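PDB 2V2G: peroxiredoxin 6 from Arenicola marina, which probably reduces hydrogen peroxide and organic hydroperoxides to water and alcohols, as a thiol-specific antioxidant peroxidase of the Prx6 subfamily. Local coordinates for residues Pro10-Asp15 against Leu21-Trp26; Phe35-Asp40 against Lys78-Asp83; Pro43-Glu48 against Thr126-Phe131; Val130-Pro135 against Leu139-Leu144; Ile143-Pro146 against Gly150-Phe153. The protein carries 1 engineered substitution. One frame throughout, in Å; residues are numbered along the deposited sequence.

Contact 1. Residues Pro10-Asp15 against Leu21-Trp26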
# COMPACT_ATOMS: atom_id res chain seq x y z
N PRO A 10 -18.56 0.39 -3.43
CA PRO A 10 -19.97 0.45 -2.96
C PRO A 10 -20.52 1.89 -2.82
O PRO A 10 -19.84 2.82 -2.30
CB PRO A 10 -19.94 -0.29 -1.60
CG PRO A 10 -18.54 -0.50 -1.31
CD PRO A 10 -17.70 -0.41 -2.53
N ASN A 11 -21.76 2.04 -3.30
CA ASN A 11 -22.49 3.32 -3.23
C ASN A 11 -23.23 3.37 -1.89
O ASN A 11 -24.47 3.33 -1.76
CB ASN A 11 -23.43 3.48 -4.40
CG ASN A 11 -23.95 4.88 -4.51
OD1 ASN A 11 -23.48 5.81 -3.83
ND2 ASN A 11 -24.91 5.04 -5.39
N PHE A 12 -22.39 3.45 -0.86
CA PHE A 12 -22.88 3.32 0.50
C PHE A 12 -23.53 4.60 1.02
O PHE A 12 -23.21 5.71 0.52
CB PHE A 12 -21.77 2.83 1.46
CG PHE A 12 -20.61 3.75 1.61
CD1 PHE A 12 -20.67 4.83 2.47
CD2 PHE A 12 -19.44 3.56 0.89
CE1 PHE A 12 -19.59 5.69 2.64
CE2 PHE A 12 -18.35 4.43 1.04
CZ PHE A 12 -18.42 5.50 1.91
N GLU A 13 -24.43 4.43 2.00
CA GLU A 13 -25.08 5.51 2.75
C GLU A 13 -24.45 5.46 4.14
O GLU A 13 -24.47 4.40 4.79
CB GLU A 13 -26.62 5.31 2.81
CG GLU A 13 -27.15 5.17 1.41
CD GLU A 13 -28.65 5.16 1.27
OE1 GLU A 13 -29.36 5.77 2.13
OE2 GLU A 13 -29.13 4.58 0.25
N ALA A 14 -23.87 6.57 4.60
CA ALA A 14 -23.26 6.64 5.93
C ALA A 14 -23.55 7.99 6.59
O ALA A 14 -23.74 8.98 5.90
CB ALA A 14 -21.77 6.44 5.83
N ASP A 15 -23.55 8.04 7.93
CA ASP A 15 -23.47 9.32 8.62
C ASP A 15 -21.99 9.79 8.70
O ASP A 15 -21.00 9.03 8.61
CB ASP A 15 -23.99 9.24 10.05
CG ASP A 15 -24.65 10.57 10.55
OD1 ASP A 15 -24.49 11.72 10.00
OD2 ASP A 15 -25.38 10.46 11.57
N LEU A 21 -24.60 11.00 3.89
CA LEU A 21 -24.14 11.04 2.53
C LEU A 21 -24.27 9.71 1.83
O LEU A 21 -24.31 8.64 2.45
CB LEU A 21 -22.72 11.54 2.46
CG LEU A 21 -21.58 10.78 3.08
CD1 LEU A 21 -21.07 9.67 2.13
CD2 LEU A 21 -20.42 11.79 3.33
N LYS A 22 -24.34 9.81 0.51
CA LYS A 22 -24.39 8.67 -0.37
C LYS A 22 -23.10 8.75 -1.22
O LYS A 22 -22.78 9.77 -1.86
CB LYS A 22 -25.64 8.70 -1.22
CG LYS A 22 -25.81 7.54 -2.19
CD LYS A 22 -26.44 6.31 -1.54
CE LYS A 22 -27.03 5.33 -2.57
NZ LYS A 22 -27.10 3.92 -2.04
N PHE A 23 -22.29 7.72 -1.16
CA PHE A 23 -20.91 7.85 -1.58
C PHE A 23 -20.70 8.29 -3.05
O PHE A 23 -19.88 9.17 -3.33
CB PHE A 23 -20.09 6.55 -1.25
CG PHE A 23 -18.63 6.69 -1.51
CD1 PHE A 23 -17.85 7.62 -0.81
CD2 PHE A 23 -18.04 5.96 -2.52
CE1 PHE A 23 -16.48 7.79 -1.09
CE2 PHE A 23 -16.64 6.09 -2.78
CZ PHE A 23 -15.89 7.06 -2.07
N HIS A 24 -21.41 7.66 -3.98
CA HIS A 24 -21.25 8.04 -5.39
C HIS A 24 -21.68 9.48 -5.64
O HIS A 24 -21.15 10.10 -6.57
CB HIS A 24 -21.99 7.13 -6.34
CG HIS A 24 -21.40 5.76 -6.46
ND1 HIS A 24 -21.73 4.91 -7.50
CD2 HIS A 24 -20.48 5.11 -5.69
CE1 HIS A 24 -21.06 3.78 -7.33
NE2 HIS A 24 -20.28 3.89 -6.26
N ASP A 25 -22.67 9.99 -4.88
CA ASP A 25 -23.18 11.38 -5.00
C ASP A 25 -22.13 12.36 -4.47
O ASP A 25 -21.87 13.41 -5.04
CB ASP A 25 -24.46 11.56 -4.20
CG ASP A 25 -25.66 10.81 -4.79
OD1 ASP A 25 -25.58 10.38 -5.96
OD2 ASP A 25 -26.72 10.73 -4.13
N TRP A 26 -21.55 12.00 -3.34
CA TRP A 26 -20.57 12.83 -2.66
C TRP A 26 -19.31 12.89 -3.50
O TRP A 26 -18.77 13.98 -3.74
CB TRP A 26 -20.24 12.25 -1.26
CG TRP A 26 -19.14 13.01 -0.61
CD1 TRP A 26 -19.25 14.18 0.10
CD2 TRP A 26 -17.76 12.71 -0.67
NE1 TRP A 26 -18.01 14.58 0.52
CE2 TRP A 26 -17.08 13.73 0.04
CE3 TRP A 26 -17.02 11.70 -1.26
CZ2 TRP A 26 -15.69 13.73 0.18
CZ3 TRP A 26 -15.61 11.71 -1.11
CH2 TRP A 26 -15.00 12.75 -0.40
O HOH W 1 -25.82 7.72 -6.48

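Contact 2. Residues Phe35-Asp40 against Lys78-Asp83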
# COMPACT_ATOMS: atom_id res chain seq x y z
N PHE A 35 -9.92 6.92 3.46
CA PHE A 35 -8.90 6.34 4.35
C PHE A 35 -9.49 6.15 5.71
O PHE A 35 -10.32 6.97 6.14
CB PHE A 35 -7.64 7.17 4.37
CG PHE A 35 -7.78 8.55 4.91
CD1 PHE A 35 -8.34 9.54 4.14
CD2 PHE A 35 -7.22 8.86 6.15
CE1 PHE A 35 -8.47 10.88 4.65
CE2 PHE A 35 -7.29 10.16 6.64
CZ PHE A 35 -7.90 11.16 5.88
N SER A 36 -9.16 5.05 6.36
CA SER A 36 -9.70 4.75 7.67
C SER A 36 -8.61 4.84 8.74
O SER A 36 -7.41 4.82 8.48
CB SER A 36 -10.33 3.36 7.71
OG SER A 36 -9.33 2.37 7.52
N HIS A 37 -9.08 4.90 9.99
CA HIS A 37 -8.26 4.77 11.15
C HIS A 37 -8.99 4.06 12.29
O HIS A 37 -10.22 4.00 12.31
CB HIS A 37 -7.76 6.13 11.65
CG HIS A 37 -8.86 7.01 12.18
ND1 HIS A 37 -9.67 7.76 11.35
CD2 HIS A 37 -9.28 7.26 13.44
CE1 HIS A 37 -10.57 8.39 12.09
NE2 HIS A 37 -10.38 8.08 13.36
N PRO A 38 -8.24 3.43 13.22
CA PRO A 38 -8.91 2.56 14.22
C PRO A 38 -9.84 3.23 15.21
O PRO A 38 -10.95 2.76 15.40
CB PRO A 38 -7.73 1.83 14.89
CG PRO A 38 -6.60 1.98 13.94
CD PRO A 38 -6.76 3.28 13.26
N ARG A 39 -9.42 4.37 15.78
CA ARG A 39 -10.16 4.96 16.86
C ARG A 39 -9.80 6.45 16.95
O ARG A 39 -8.66 6.80 16.82
CB ARG A 39 -9.80 4.27 18.21
CG ARG A 39 -10.84 4.42 19.25
CD ARG A 39 -11.87 3.42 18.97
NE ARG A 39 -13.06 3.54 19.80
CZ ARG A 39 -13.18 2.96 21.00
NH1 ARG A 39 -12.17 2.27 21.54
NH2 ARG A 39 -14.32 3.12 21.67
N ASP A 40 -10.81 7.27 17.19
CA ASP A 40 -10.60 8.68 17.55
C ASP A 40 -9.87 8.77 18.86
O ASP A 40 -9.92 7.82 19.66
CB ASP A 40 -11.92 9.46 17.64
CG ASP A 40 -12.67 9.52 16.33
OD1 ASP A 40 -12.21 8.90 15.32
OD2 ASP A 40 -13.77 10.15 16.35
N LYS A 78 -16.29 15.10 15.76
CA LYS A 78 -16.27 16.56 15.85
C LYS A 78 -15.35 17.06 16.96
O LYS A 78 -14.54 17.96 16.74
CB LYS A 78 -17.69 17.13 15.95
CG LYS A 78 -18.35 17.21 14.54
CD LYS A 78 -19.76 17.83 14.54
CE LYS A 78 -20.58 17.40 13.29
NZ LYS A 78 -21.99 17.87 13.48
N GLU A 79 -15.41 16.43 18.13
CA GLU A 79 -14.57 16.82 19.25
C GLU A 79 -13.10 16.52 18.97
O GLU A 79 -12.22 17.36 19.14
CB GLU A 79 -14.96 16.09 20.51
CG GLU A 79 -14.18 16.59 21.73
CD GLU A 79 -14.50 15.85 23.03
OE1 GLU A 79 -15.29 14.88 23.00
OE2 GLU A 79 -13.93 16.24 24.07
N TRP A 80 -12.84 15.31 18.53
CA TRP A 80 -11.47 14.94 18.22
C TRP A 80 -10.86 15.76 17.08
O TRP A 80 -9.65 15.96 17.06
CB TRP A 80 -11.42 13.45 17.91
CG TRP A 80 -10.05 12.95 17.56
CD1 TRP A 80 -8.90 13.08 18.29
CD2 TRP A 80 -9.71 12.25 16.38
NE1 TRP A 80 -7.87 12.45 17.64
CE2 TRP A 80 -8.33 11.94 16.46
CE3 TRP A 80 -10.42 11.83 15.25
CZ2 TRP A 80 -7.66 11.23 15.45
CZ3 TRP A 80 -9.74 11.12 14.25
CH2 TRP A 80 -8.38 10.85 14.35
N SER A 81 -11.67 16.21 16.14
CA SER A 81 -11.17 16.99 15.04
C SER A 81 -10.41 18.27 15.55
O SER A 81 -9.47 18.70 14.92
CB SER A 81 -12.28 17.38 14.06
OG SER A 81 -12.75 16.29 13.30
N GLU A 82 -10.81 18.81 16.71
CA GLU A 82 -10.09 19.96 17.30
C GLU A 82 -8.66 19.59 17.71
O GLU A 82 -7.74 20.41 17.61
CB GLU A 82 -10.86 20.51 18.50
CG GLU A 82 -12.22 21.14 18.14
CD GLU A 82 -12.14 22.12 16.93
OE1 GLU A 82 -11.36 23.08 17.00
OE2 GLU A 82 -12.86 21.93 15.92
N ASP A 83 -8.48 18.36 18.18
CA ASP A 83 -7.15 17.84 18.51
C ASP A 83 -6.34 17.65 17.22
O ASP A 83 -5.15 17.97 17.17
CB ASP A 83 -7.24 16.50 19.26
CG ASP A 83 -7.80 16.61 20.70
OD1 ASP A 83 -8.10 17.73 21.23
OD2 ASP A 83 -7.95 15.51 21.28

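Contact 3. Residues Pro43-Glu48 against Thr126-Phe131. Engineered in segment 43-48: Ser-45 (natural residue Cys). With BEZ (benzoic acid), chain E.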
# COMPACT_ATOMS: atom_id res chain seq x y z
N PRO A 43 -3.14 8.33 19.32
CA PRO A 43 -2.01 9.21 18.92
C PRO A 43 -1.59 9.11 17.46
O PRO A 43 -1.46 10.13 16.77
CB PRO A 43 -0.88 8.82 19.91
CG PRO A 43 -1.25 7.46 20.39
CD PRO A 43 -2.77 7.40 20.41
N VAL A 44 -1.28 7.91 16.97
CA VAL A 44 -0.88 7.80 15.53
C VAL A 44 -1.96 8.34 14.60
O VAL A 44 -1.66 9.04 13.66
CB VAL A 44 -0.46 6.34 15.13
CG1 VAL A 44 -0.34 6.16 13.58
CG2 VAL A 44 0.87 5.98 15.91
N SER A 45 -3.20 7.99 14.90
CA SER A 45 -4.35 8.44 14.12
C SER A 45 -4.39 9.96 14.06
O SER A 45 -4.68 10.54 12.99
CB SER A 45 -5.65 7.93 14.68
OG SER A 45 -5.74 6.51 14.57
N THR A 46 -4.05 10.58 15.17
CA THR A 46 -4.03 12.07 15.24
C THR A 46 -2.93 12.60 14.34
O THR A 46 -3.14 13.54 13.54
CB THR A 46 -3.92 12.60 16.68
OG1 THR A 46 -4.90 12.00 17.50
CG2 THR A 46 -4.17 14.16 16.79
N THR A 47 -1.72 12.03 14.44
CA THR A 47 -0.65 12.43 13.51
C THR A 47 -1.01 12.27 12.02
O THR A 47 -0.61 13.07 11.18
CB THR A 47 0.72 11.70 13.79
OG1 THR A 47 0.67 10.34 13.37
CG2 THR A 47 1.06 11.80 15.30
N GLU A 48 -1.75 11.19 11.69
CA GLU A 48 -2.13 10.91 10.31
C GLU A 48 -3.16 11.89 9.74
O GLU A 48 -2.92 12.51 8.67
CB GLU A 48 -2.65 9.50 10.18
CG GLU A 48 -1.58 8.47 10.30
CD GLU A 48 -2.17 7.09 10.04
OE1 GLU A 48 -3.25 6.86 10.59
OE2 GLU A 48 -1.61 6.32 9.24
N THR A 126 -11.64 -0.64 12.50
CA THR A 126 -10.92 -0.67 11.22
C THR A 126 -9.41 -0.58 11.43
O THR A 126 -8.94 -0.09 12.43
CB THR A 126 -11.33 0.46 10.26
OG1 THR A 126 -11.06 1.74 10.85
CG2 THR A 126 -12.80 0.43 9.93
N CYS A 127 -8.67 -1.04 10.42
CA CYS A 127 -7.23 -0.78 10.33
C CYS A 127 -6.97 0.62 9.72
O CYS A 127 -7.82 1.51 9.84
CB CYS A 127 -6.59 -1.93 9.55
SG CYS A 127 -7.01 -1.99 7.79
N ARG A 128 -5.77 0.83 9.16
CA ARG A 128 -5.38 2.04 8.51
C ARG A 128 -5.39 1.79 7.01
O ARG A 128 -4.37 1.48 6.37
CB ARG A 128 -4.01 2.45 9.00
CG ARG A 128 -3.94 2.84 10.45
CD ARG A 128 -2.60 3.37 10.88
NE ARG A 128 -2.54 3.36 12.34
CZ ARG A 128 -3.21 4.15 13.17
NH1 ARG A 128 -3.90 5.17 12.72
NH2 ARG A 128 -3.23 3.88 14.46
N ALA A 129 -6.59 1.74 6.43
CA ALA A 129 -6.77 1.40 5.02
C ALA A 129 -6.77 2.67 4.17
O ALA A 129 -7.18 3.71 4.64
CB ALA A 129 -8.10 0.59 4.83
N VAL A 130 -6.40 2.55 2.91
CA VAL A 130 -6.53 3.65 1.95
C VAL A 130 -7.04 3.08 0.66
O VAL A 130 -6.51 2.07 0.12
CB VAL A 130 -5.25 4.39 1.69
CG1 VAL A 130 -5.47 5.58 0.70
CG2 VAL A 130 -4.57 4.85 2.98
N PHE A 131 -8.10 3.69 0.15
CA PHE A 131 -8.67 3.31 -1.10
C PHE A 131 -8.64 4.53 -2.03
O PHE A 131 -9.17 5.56 -1.69
CB PHE A 131 -10.14 2.82 -0.97
CG PHE A 131 -10.32 1.67 -0.03
CD1 PHE A 131 -10.10 0.37 -0.46
CD2 PHE A 131 -10.62 1.92 1.32
CE1 PHE A 131 -10.24 -0.70 0.42
CE2 PHE A 131 -10.76 0.85 2.19
CZ PHE A 131 -10.48 -0.47 1.74
C BEZ E . -2.92 4.94 17.53
O1 BEZ E . -1.84 5.24 18.22
O2 BEZ E . -3.56 5.67 16.66
C1 BEZ E . -3.41 3.59 17.90
C2 BEZ E . -4.74 3.27 17.70
C3 BEZ E . -5.17 2.02 18.06
C4 BEZ E . -4.29 1.13 18.68
C5 BEZ E . -2.94 1.44 18.87
C6 BEZ E . -2.49 2.70 18.48

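Contact 4. Residues Val130-Pro135 against Leu139-Leu144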
# COMPACT_ATOMS: atom_id res chain seq x y z
N VAL A 130 -6.40 2.55 2.91
CA VAL A 130 -6.53 3.65 1.95
C VAL A 130 -7.04 3.08 0.66
O VAL A 130 -6.51 2.07 0.12
CB VAL A 130 -5.25 4.39 1.69
CG1 VAL A 130 -5.47 5.58 0.70
CG2 VAL A 130 -4.57 4.85 2.98
N PHE A 131 -8.10 3.69 0.15
CA PHE A 131 -8.67 3.31 -1.10
C PHE A 131 -8.64 4.53 -2.03
O PHE A 131 -9.17 5.56 -1.69
CB PHE A 131 -10.14 2.82 -0.97
CG PHE A 131 -10.32 1.67 -0.03
CD1 PHE A 131 -10.10 0.37 -0.46
CD2 PHE A 131 -10.62 1.92 1.32
CE1 PHE A 131 -10.24 -0.70 0.42
CE2 PHE A 131 -10.76 0.85 2.19
CZ PHE A 131 -10.48 -0.47 1.74
N ILE A 132 -8.00 4.36 -3.17
CA ILE A 132 -7.96 5.38 -4.25
C ILE A 132 -8.99 5.00 -5.30
O ILE A 132 -8.93 3.95 -5.91
CB ILE A 132 -6.59 5.63 -4.89
CG1 ILE A 132 -5.57 5.81 -3.77
CG2 ILE A 132 -6.72 6.83 -5.80
CD1 ILE A 132 -4.09 6.16 -4.19
N ILE A 133 -9.95 5.91 -5.51
CA ILE A 133 -11.14 5.60 -6.32
C ILE A 133 -11.15 6.58 -7.51
O ILE A 133 -10.92 7.82 -7.34
CB ILE A 133 -12.49 5.74 -5.48
CG1 ILE A 133 -12.43 4.75 -4.26
CG2 ILE A 133 -13.75 5.46 -6.34
CD1 ILE A 133 -12.67 5.42 -2.94
N GLY A 134 -11.33 6.06 -8.70
CA GLY A 134 -11.36 6.94 -9.87
C GLY A 134 -12.69 7.62 -10.06
O GLY A 134 -13.70 7.32 -9.39
N PRO A 135 -12.74 8.57 -11.02
CA PRO A 135 -14.02 9.24 -11.32
C PRO A 135 -15.09 8.30 -11.88
O PRO A 135 -16.26 8.67 -11.95
CB PRO A 135 -13.63 10.34 -12.35
CG PRO A 135 -12.38 10.01 -12.84
CD PRO A 135 -11.65 9.08 -11.88
N LEU A 139 -12.29 1.08 -7.87
CA LEU A 139 -11.08 1.06 -7.08
C LEU A 139 -9.80 0.95 -7.95
O LEU A 139 -9.63 0.02 -8.71
CB LEU A 139 -11.13 -0.09 -6.06
CG LEU A 139 -9.92 -0.19 -5.13
CD1 LEU A 139 -9.86 1.02 -4.18
CD2 LEU A 139 -10.00 -1.53 -4.37
N LYS A 140 -8.89 1.89 -7.79
CA LYS A 140 -7.68 1.91 -8.61
C LYS A 140 -6.40 1.41 -7.91
O LYS A 140 -5.46 0.91 -8.57
CB LYS A 140 -7.40 3.34 -9.12
CG LYS A 140 -8.51 4.05 -9.88
CD LYS A 140 -8.89 3.25 -11.13
CE LYS A 140 -10.11 3.85 -11.89
NZ LYS A 140 -10.46 3.07 -13.13
N LEU A 141 -6.39 1.49 -6.57
CA LEU A 141 -5.24 1.13 -5.74
C LEU A 141 -5.67 1.06 -4.30
O LEU A 141 -6.53 1.84 -3.89
CB LEU A 141 -4.16 2.22 -5.89
CG LEU A 141 -2.76 2.00 -5.28
CD1 LEU A 141 -1.70 2.76 -6.11
CD2 LEU A 141 -2.76 2.45 -3.83
N SER A 142 -5.17 0.08 -3.54
CA SER A 142 -5.50 0.04 -2.12
C SER A 142 -4.26 -0.35 -1.29
O SER A 142 -3.38 -1.04 -1.80
CB SER A 142 -6.66 -0.88 -1.82
OG SER A 142 -6.38 -2.19 -2.08
N ILE A 143 -4.32 0.05 -0.02
CA ILE A 143 -3.34 -0.41 0.99
C ILE A 143 -4.09 -0.75 2.24
O ILE A 143 -5.07 -0.07 2.61
CB ILE A 143 -2.17 0.55 1.25
CG1 ILE A 143 -2.51 1.70 2.16
CG2 ILE A 143 -1.49 1.11 -0.07
CD1 ILE A 143 -1.43 2.77 2.40
N LEU A 144 -3.59 -1.75 2.95
CA LEU A 144 -4.13 -2.12 4.26
C LEU A 144 -2.98 -2.17 5.22
O LEU A 144 -2.20 -3.15 5.25
CB LEU A 144 -4.84 -3.49 4.25
CG LEU A 144 -6.12 -3.74 3.51
CD1 LEU A 144 -6.47 -5.24 3.79
CD2 LEU A 144 -7.22 -2.75 3.97

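Contact 5. Residues Ile143-Pro146 against Gly150-Phe153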
# COMPACT_ATOMS: atom_id res chain seq x y z
N ILE A 143 -4.32 0.05 -0.02
CA ILE A 143 -3.34 -0.41 0.99
C ILE A 143 -4.09 -0.75 2.24
O ILE A 143 -5.07 -0.07 2.61
CB ILE A 143 -2.17 0.55 1.25
CG1 ILE A 143 -2.51 1.70 2.16
CG2 ILE A 143 -1.49 1.11 -0.07
CD1 ILE A 143 -1.43 2.77 2.40
N LEU A 144 -3.59 -1.75 2.95
CA LEU A 144 -4.13 -2.12 4.26
C LEU A 144 -2.98 -2.17 5.22
O LEU A 144 -2.20 -3.15 5.25
CB LEU A 144 -4.84 -3.49 4.25
CG LEU A 144 -6.12 -3.74 3.51
CD1 LEU A 144 -6.47 -5.24 3.79
CD2 LEU A 144 -7.22 -2.75 3.97
N TYR A 145 -2.83 -1.10 5.97
CA TYR A 145 -1.81 -1.05 7.03
C TYR A 145 -2.48 -1.33 8.40
O TYR A 145 -3.63 -0.90 8.63
CB TYR A 145 -1.16 0.33 7.11
CG TYR A 145 -0.13 0.66 6.04
CD1 TYR A 145 -0.10 0.02 4.83
CD2 TYR A 145 0.88 1.61 6.31
CE1 TYR A 145 0.87 0.33 3.88
CE2 TYR A 145 1.83 1.94 5.36
CZ TYR A 145 1.85 1.31 4.14
OH TYR A 145 2.81 1.59 3.16
N PRO A 146 -1.77 -2.01 9.32
CA PRO A 146 -2.37 -2.25 10.63
C PRO A 146 -2.32 -1.04 11.58
O PRO A 146 -1.59 -0.03 11.32
CB PRO A 146 -1.50 -3.38 11.17
CG PRO A 146 -0.14 -3.06 10.63
CD PRO A 146 -0.41 -2.53 9.21
N GLY A 150 1.76 3.74 11.14
CA GLY A 150 1.28 4.92 10.48
C GLY A 150 1.65 4.97 9.03
O GLY A 150 2.66 4.45 8.63
N ARG A 151 0.79 5.57 8.18
CA ARG A 151 0.98 5.62 6.77
C ARG A 151 1.97 6.71 6.31
O ARG A 151 2.43 7.52 7.09
CB ARG A 151 -0.37 5.84 6.10
CG ARG A 151 -1.24 4.59 6.19
CD ARG A 151 -2.66 4.87 6.01
NE ARG A 151 -3.24 5.50 7.17
CZ ARG A 151 -4.55 5.63 7.40
NH1 ARG A 151 -5.48 5.17 6.53
NH2 ARG A 151 -4.93 6.12 8.53
N ASN A 152 2.36 6.59 5.03
CA ASN A 152 3.21 7.55 4.31
C ASN A 152 2.32 8.18 3.24
O ASN A 152 2.09 7.62 2.17
CB ASN A 152 4.43 6.80 3.73
CG ASN A 152 5.29 7.63 2.82
OD1 ASN A 152 4.96 8.79 2.54
ND2 ASN A 152 6.37 7.06 2.34
N PHE A 153 1.87 9.41 3.52
CA PHE A 153 0.93 10.10 2.64
C PHE A 153 1.67 10.74 1.43
O PHE A 153 1.03 11.02 0.42
CB PHE A 153 0.03 11.11 3.44
CG PHE A 153 -1.10 10.43 4.17
CD1 PHE A 153 -2.25 10.00 3.50
CD2 PHE A 153 -0.95 10.12 5.52
CE1 PHE A 153 -3.29 9.29 4.20
CE2 PHE A 153 -1.95 9.45 6.20
CZ PHE A 153 -3.13 9.03 5.54

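Contact 1. Residues Pro10-Asp15 against Leu21-Trp26
Two oxygens share the ammonium group of Lys-22: its NZ donates to the backbone O of Asn-11 at 2.7 Å and forms a salt bridge to OE2 of Glu-13 at 3.1 Å. The contact closes the beta hairpin of strands 13-16 and 21-22, which forms one border of the main sheet in the thioredoxin-like peroxiredoxin fold. Ala-14 and Leu-21 are its antiparallel hydrogen-bonded pair, while Glu-13 and Lys-22 make the adjoining non-hydrogen-bonded pair. The lysine reaches both acceptors because its chain bends at chi2 (85°), laying CD against CG of Glu-13. Lys-22 is also the N-cap of helix 23-27, and the amide of Phe-23 is bound by O of Phe-12. The two phenylalanine rings lie nearly parallel but slid apart, so that CB of Phe-23 sits over the centre of the Phe-12 ring. At the helix start CB of Asn-11 sits over the centre of the His-24 imidazole, and the amide lies nearly parallel to the ring, at 14°; NE2 of His-24 is bonded to O of Phe-9. A water joins ND2 of Asn-11 to OD1 of Asp-25. From the other branch of the amide, OD1 of Asn-11 accepts the backbone N of His-24 at 2.8 Å, the donor standing 41° out of the carbonyl plane.

Contact 2. Residues Phe35-Asp40 against Lys78-Asp83
The backbones of the loop after strand 31-36 and of helix 74-88 keep their distance, the nearest alpha carbons being those of Asp-40 and Trp-80 at 6.4 Å, and the indole of Trp-80 spans the gap. With CG of Trp-80 anti to its own N (chi1 179°), the indole is carried away from the helix so that one face lies against Asp-40, whose CA is over the centre of the six-membered ring, 3.9 Å from its centroid. The carboxylate of Asp-40 follows the same ring, tilted by 20°, its CG 3.4 Å from CE3 of Trp-80. The His-37 side chain runs toward that of Trp-80 from the opposite direction, its imidazole oblique to the indole at 39°, and NE2 of His-37 approaches CZ3 of Trp-80 to 3.2 Å. That same NE2 donates a nearly straight bond to OD1 of Asp-40 at 2.8 Å, and this His-carboxylate pair restrains the rotation of both groups. OD1 of Asp-40 is also bonded to Ser-70 OG. The side chain of His-37 comes within about 4 Å of that of the engineered Ser-45, at the predicted peroxidatic position. Helix 43-54 borders the site, with Thr-46 OG1 bonded to NE1 of Trp-80; strand 64-70 pairs with strand 31-36, its Leu-69 bonds to the backbone of His-37, and Tyr-212 of the second subunit packs on the indole.

Contact 3. Residues Pro43-Glu48 against Thr126-Phe131
Charge and hydrogen bonding meet at the guanidinium of Arg-128, whose NH1 reaches two side chains of helix 43-54. It donates to OG of Ser-45 at 2.9 Å, an almost straight bond (164°) lying close to the guanidinium plane, and it forms a salt bridge with OE1 of Glu-48 at 2.8 Å. The latter is less regular: the nitrogen stands above the carboxylate plane, and the two flat groups are turned 74° apart. Glu-48 has a second cationic partner in Arg-151.

This is the active-site pocket of the peroxiredoxin, at the first turn of the helix. Ser-45 is an engineered residue in place of the natural cysteine, the predicted peroxidatic residue. Benzoic acid occupies the pocket, its O2 bonded by N of Ser-45 at 2.9 Å and by NH2 of Arg-128 at 2.9 Å, its O1 by N of Val-44 at 3.0 Å. Thr-42 OG1 also bonds the ligand. The helix start and the arginine together would favour an anionic carboxylate.

Apolar packing comes from Val-44. A chi1 of 168° turns its CG1 away from the amide N, and this methyl covers one face of the guanidinium, 3.5 Å from CZ of Arg-128. Thr-173 of the second subunit packs on the same valine.

Contact 4. Residues Val130-Pro135 against Leu139-Leu144
In Val-130 a chi1 of -178° leaves CG2 anti to the carbonyl carbon, and in Ile-143 a chi1 of 80° puts CG1 between N and the carbonyl carbon; the two branches therefore run side by side, CG2 of Val-130 lying 3.8 Å from CD1 of Ile-143. Ile-132 and Leu-141 also lie side by side on this face, CD1 of Ile-132 4.0 Å from CD2 of Leu-141, and helix 153-168 covers it with Ile-156 and Val-159. On the reverse face CD1 of Leu-139 touches CB of Phe-131 at 3.7 Å and meets the phenyl ring at its edge, while CB of Ser-142 approaches CD1 of Phe-131.

The strands form an antiparallel hairpin, the last two strands of the main sheet within the chain, interrupted by a classic beta bulge. Lys-140 and Leu-141 both face Ile-132: N of Ile-132 donates to O of Leu-141 at 3.0 Å, and O of Ile-132 accepts N of Lys-140 at 2.8 Å. Ile-133 is thereby shifted onto Leu-139. The Lys-140 chain runs past Gly-134, with CG 3.7 Å from the glycine N, to a salt bridge with Asp-136. Ser-142, Ile-143 and Leu-144 pair antiparallel with a strand of the second subunit, continuing the sheet.

Contact 5. Residues Ile143-Pro146 against Gly150-Phe153
Ile-143 begins the contact, extending CD1 to 4.2 Å from CG of Arg-151. The same methyl lies over one face of the Tyr-145 ring, toward its rim, so isoleucine, tyrosine and the aliphatic part of the arginine form one apolar cluster. Tyr-145 carries most of the contact: with CG anti to the carbonyl carbon (chi1 -77°), its ring leans toward the loop, and CD2 approaches CG of Arg-151 to 3.7 Å and CA of the same residue to 4.0 Å. The arginine comes at the ring obliquely, while O of Gly-150 lies at the ring edge, near its plane, 4.1 Å from CD2 of Tyr-145. The hydroxyl of Tyr-145 is bonded to Glu-155 of the second subunit.

The side chain of Arg-151 meets the strand through CG; beyond it the chain bends at chi3 (-74°) and the guanidinium turns to helix 43-54, NE forming a salt bridge with Glu-48, while CZ of Phe-153 lies over one guanidinium face. The arginine thus ties the pocket helix 43-54 to strand 139-145. The contact belongs to the connection between strand 139-145 and helix 153-168, whose N-cap is Asn-152, and it borders strand 124-133, where Arg-128 and Val-130 touch Arg-151, and the subunit interface.

All five contacts reach the main sheet of the thioredoxin-like domain. Contact 1 lies at one border within the chain, strand 21-22, and contact 4 at the other, strand 139-145, where the sheet continues into the second subunit; their centres are about 16 Å apart, and Phe-23 packs on Ile-133. Contacts 2 and 3 alternate along the chain, centres about 9 Å apart, joining helices 74-88 and 43-54 to strands 31-36 and 124-133 around the pocket. Contact 4 begins where contact 3 ends, and contact 5 follows on Ile-143 and Leu-144. Contact 5, about 7 Å from contact 3 (centres), joins it through Glu-48 and Arg-151; contacts 2 to 5 touch the second subunit, so pocket and dimer interface adjoin.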